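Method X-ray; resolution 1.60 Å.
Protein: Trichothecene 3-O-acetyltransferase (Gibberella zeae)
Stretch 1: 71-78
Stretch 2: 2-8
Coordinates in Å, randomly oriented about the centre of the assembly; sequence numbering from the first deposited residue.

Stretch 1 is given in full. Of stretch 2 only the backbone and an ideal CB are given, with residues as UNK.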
# COMPACT_ATOMS: atom_id res chain seq x y z
N GLY A 71 -19.29 14.63 -5.29
CA GLY A 71 -18.69 15.00 -6.58
C GLY A 71 -17.97 13.86 -7.27
O GLY A 71 -18.06 12.71 -6.85
N THR A 72 -17.25 14.21 -8.33
CA THR A 72 -16.53 13.24 -9.16
C THR A 72 -15.17 13.83 -9.46
O THR A 72 -15.07 15.01 -9.85
CB THR A 72 -17.30 12.98 -10.49
OG1 THR A 72 -18.63 12.54 -10.20
CG2 THR A 72 -16.60 11.91 -11.35
N SER A 73 -14.13 13.01 -9.28
CA SER A 73 -12.75 13.45 -9.53
C SER A 73 -12.21 12.93 -10.85
O SER A 73 -12.58 11.84 -11.31
CB SER A 73 -11.83 13.03 -8.38
OG SER A 73 -12.12 13.78 -7.21
N PHE A 74 -11.33 13.73 -11.43
CA PHE A 74 -10.75 13.49 -12.75
C PHE A 74 -9.26 13.78 -12.66
O PHE A 74 -8.84 14.64 -11.89
CB PHE A 74 -11.36 14.43 -13.80
CG PHE A 74 -12.85 14.23 -14.03
CD1 PHE A 74 -13.79 14.78 -13.16
CD2 PHE A 74 -13.30 13.53 -15.15
CE1 PHE A 74 -15.17 14.59 -13.38
CE2 PHE A 74 -14.67 13.33 -15.38
CZ PHE A 74 -15.61 13.87 -14.49
N ILE A 75 -8.47 13.08 -13.47
CA ILE A 75 -7.07 13.48 -13.71
C ILE A 75 -7.08 14.52 -14.82
O ILE A 75 -7.56 14.27 -15.93
CB ILE A 75 -6.17 12.28 -14.10
CG1 ILE A 75 -6.11 11.27 -12.95
CG2 ILE A 75 -4.76 12.77 -14.47
CD1 ILE A 75 -5.54 9.90 -13.34
N VAL A 76 -6.55 15.70 -14.51
CA VAL A 76 -6.55 16.83 -15.44
C VAL A 76 -5.16 17.47 -15.46
O VAL A 76 -4.34 17.20 -14.59
CB VAL A 76 -7.65 17.87 -15.07
CG1 VAL A 76 -9.03 17.25 -15.19
CG2 VAL A 76 -7.44 18.42 -13.65
N PRO A 77 -4.86 18.29 -16.48
CA PRO A 77 -3.52 18.87 -16.53
C PRO A 77 -3.12 19.66 -15.27
O PRO A 77 -3.97 20.19 -14.55
CB PRO A 77 -3.57 19.78 -17.77
CG PRO A 77 -4.64 19.17 -18.63
CD PRO A 77 -5.68 18.69 -17.63
N PHE A 78 -1.82 19.69 -15.01
CA PHE A 78 -1.27 20.38 -13.84
C PHE A 78 0.02 21.07 -14.24
O PHE A 78 0.02 22.28 -14.50
CB PHE A 78 -1.07 19.39 -12.68
CG PHE A 78 -0.51 20.02 -11.42
CD1 PHE A 78 0.56 19.42 -10.76
CD2 PHE A 78 -1.05 21.20 -10.91
CE1 PHE A 78 1.08 19.98 -9.60
CE2 PHE A 78 -0.52 21.77 -9.74
CZ PHE A 78 0.54 21.16 -9.09
N UNK A 2 -4.10 18.08 -23.66
CA UNK A 2 -5.22 18.10 -22.67
C UNK A 2 -5.74 16.69 -22.40
O UNK A 2 -5.59 15.78 -23.23
CB UNK A 2 -6.37 18.98 -23.17
N UNK A 3 -6.33 16.52 -21.23
CA UNK A 3 -6.92 15.26 -20.84
C UNK A 3 -7.85 15.51 -19.66
O UNK A 3 -7.66 16.46 -18.90
CB UNK A 3 -5.84 14.23 -20.49
N UNK A 4 -8.87 14.68 -19.56
CA UNK A 4 -9.79 14.73 -18.44
C UNK A 4 -10.25 13.31 -18.20
O UNK A 4 -11.23 12.84 -18.77
CB UNK A 4 -10.97 15.67 -18.70
N UNK A 5 -9.49 12.62 -17.35
CA UNK A 5 -9.67 11.19 -17.18
C UNK A 5 -10.39 10.96 -15.86
O UNK A 5 -9.82 11.18 -14.79
CB UNK A 5 -8.33 10.45 -17.22
N UNK A 6 -11.64 10.51 -15.95
CA UNK A 6 -12.40 10.21 -14.74
C UNK A 6 -11.68 9.12 -13.94
O UNK A 6 -11.21 8.14 -14.52
CB UNK A 6 -13.82 9.77 -15.09
N UNK A 7 -11.58 9.30 -12.62
CA UNK A 7 -10.98 8.27 -11.78
C UNK A 7 -11.79 6.99 -11.86
O UNK A 7 -12.98 7.02 -12.16
CB UNK A 7 -10.88 8.74 -10.33
N UNK A 8 -11.13 5.87 -11.55
CA UNK A 8 -11.84 4.62 -11.29
C UNK A 8 -12.98 4.92 -10.34
O UNK A 8 -12.83 5.74 -9.42
CB UNK A 8 -10.91 3.55 -10.71

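The two backbones run roughly antiparallel, their end-to-end directions 147° apart, and pair where position 5 meets Ile-75 and position 6 meets Phe-74. That register tells each position of stretch 2 what it can reach.

Position 2 lies at the fringe. Its CA-to-CB bond points sideways, and the ideal CB is 4.9 Å from Pro-77 CG, so stretch 1 asks little and many side chains would do. It is Ala-2, whose CA lies 4.2 Å from Pro-77 CG.

Position 3 also points sideways, with its ideal CB 4.9 Å from Ile-75 O and 5.3 Å from Pro-77 CD. A short side chain would leave the proline ring and the Ile-75 side chain untouched; a long aliphatic or an aromatic one could turn back to cover them. Phe-3 does so with chi1 in p. Its ring takes Pro-77 over one face, Pro-77 CG standing 4.1 Å from the ring centroid in a CH-pi contact, while Ile-75 O lies at its edge, 3.6 Å from Phe-3 CD1. Phe-3 CE1 also packs 4.0 Å from Ile-75 CG2.

At position 4 the ideal CB is 4.3 Å from Val-76 CG1 and 4.8 Å from Phe-74 CD2. The phenyl ring of Phe-74 offers an open face, which suits a long flexible chain: methionine, arginine or lysine, the last two adding a charge. Lys-4 is the residue, all four chi angles in t. Its CE makes a CH-pi contact 3.8 Å from the centroid of the Phe-74 ring, and its NZ, 4.8 Å from that same centroid and 8° off the normal, a cation-pi contact. NZ is also hydrogen-bonded elsewhere in the structure.

Position 5 is fixed first by its backbone: its N donates to Ile-75 O (2.9 Å), and its O accepts from Ile-75 N (2.7 Å). With strand angles of -104/110, its CB projects to the same sheet face as Ile-75, favouring a beta-branched apolar residue, isoleucine or valine. Ile-5 meets that demand, its CB 4.2 Å from Ile-75 CB.

Position 6 is the non-hydrogen-bonded partner of Phe-74, and the CA atoms of the two residues are just 4.2 Å apart. Its CB points to the Phe-74 face of the sheet, 3.7 Å from Phe-74 CE2 and 5.1 Å from Thr-72 CG2. An extended chain with an aliphatic stem would suit, with a polar or apolar end. Gln-6 runs out with chi1 and chi2 in t, lying along the phenyl ring and the Thr-72 methyl.

Position 7 continues the ladder, its N donating to Ser-73 O (3.0 Å, 178°). The CB points sideways, but Ile-75 CG1 and Ser-73 CB are within range of a branched aliphatic chain such as leucine; methionine could also fit. Leu-7 places CD2 3.7 Å from Ile-75 CG1 and CD1 3.9 Å from Ser-73 CB.

Position 8 points away, beyond reach of stretch 1, which sets no preference. It is Asp-8, whose carboxylate is hydrogen-bonded elsewhere in the structure.

Stretch 2 2-8: AFKIQLD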
# COMPACT_ATOMS: atom_id res chain seq x y z
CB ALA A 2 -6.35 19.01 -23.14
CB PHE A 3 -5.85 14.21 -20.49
CG PHE A 3 -4.74 14.73 -19.62
CD1 PHE A 3 -4.88 14.76 -18.23
CD2 PHE A 3 -3.54 15.17 -20.19
CE1 PHE A 3 -3.83 15.24 -17.42
CE2 PHE A 3 -2.50 15.65 -19.38
CZ PHE A 3 -2.65 15.69 -18.00
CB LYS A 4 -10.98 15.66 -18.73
CG LYS A 4 -11.88 15.82 -17.50
CD LYS A 4 -12.85 16.97 -17.61
CE LYS A 4 -13.58 17.16 -16.28
NZ LYS A 4 -14.42 18.38 -16.25
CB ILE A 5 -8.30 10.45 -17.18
CG1 ILE A 5 -7.52 10.78 -18.47
CG2 ILE A 5 -8.48 8.95 -16.98
CD1 ILE A 5 -6.07 10.26 -18.50
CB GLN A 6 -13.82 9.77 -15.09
CG GLN A 6 -14.75 9.71 -13.88
CD GLN A 6 -16.21 9.55 -14.26
OE1 GLN A 6 -16.93 8.75 -13.66
NE2 GLN A 6 -16.65 10.31 -15.25
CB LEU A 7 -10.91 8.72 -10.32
CG LEU A 7 -10.00 9.89 -9.92
CD1 LEU A 7 -9.64 9.75 -8.45
CD2 LEU A 7 -8.76 9.95 -10.76
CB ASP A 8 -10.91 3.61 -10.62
CG ASP A 8 -9.82 3.12 -11.55
OD1 ASP A 8 -10.11 2.25 -12.39
OD2 ASP A 8 -8.67 3.60 -11.41
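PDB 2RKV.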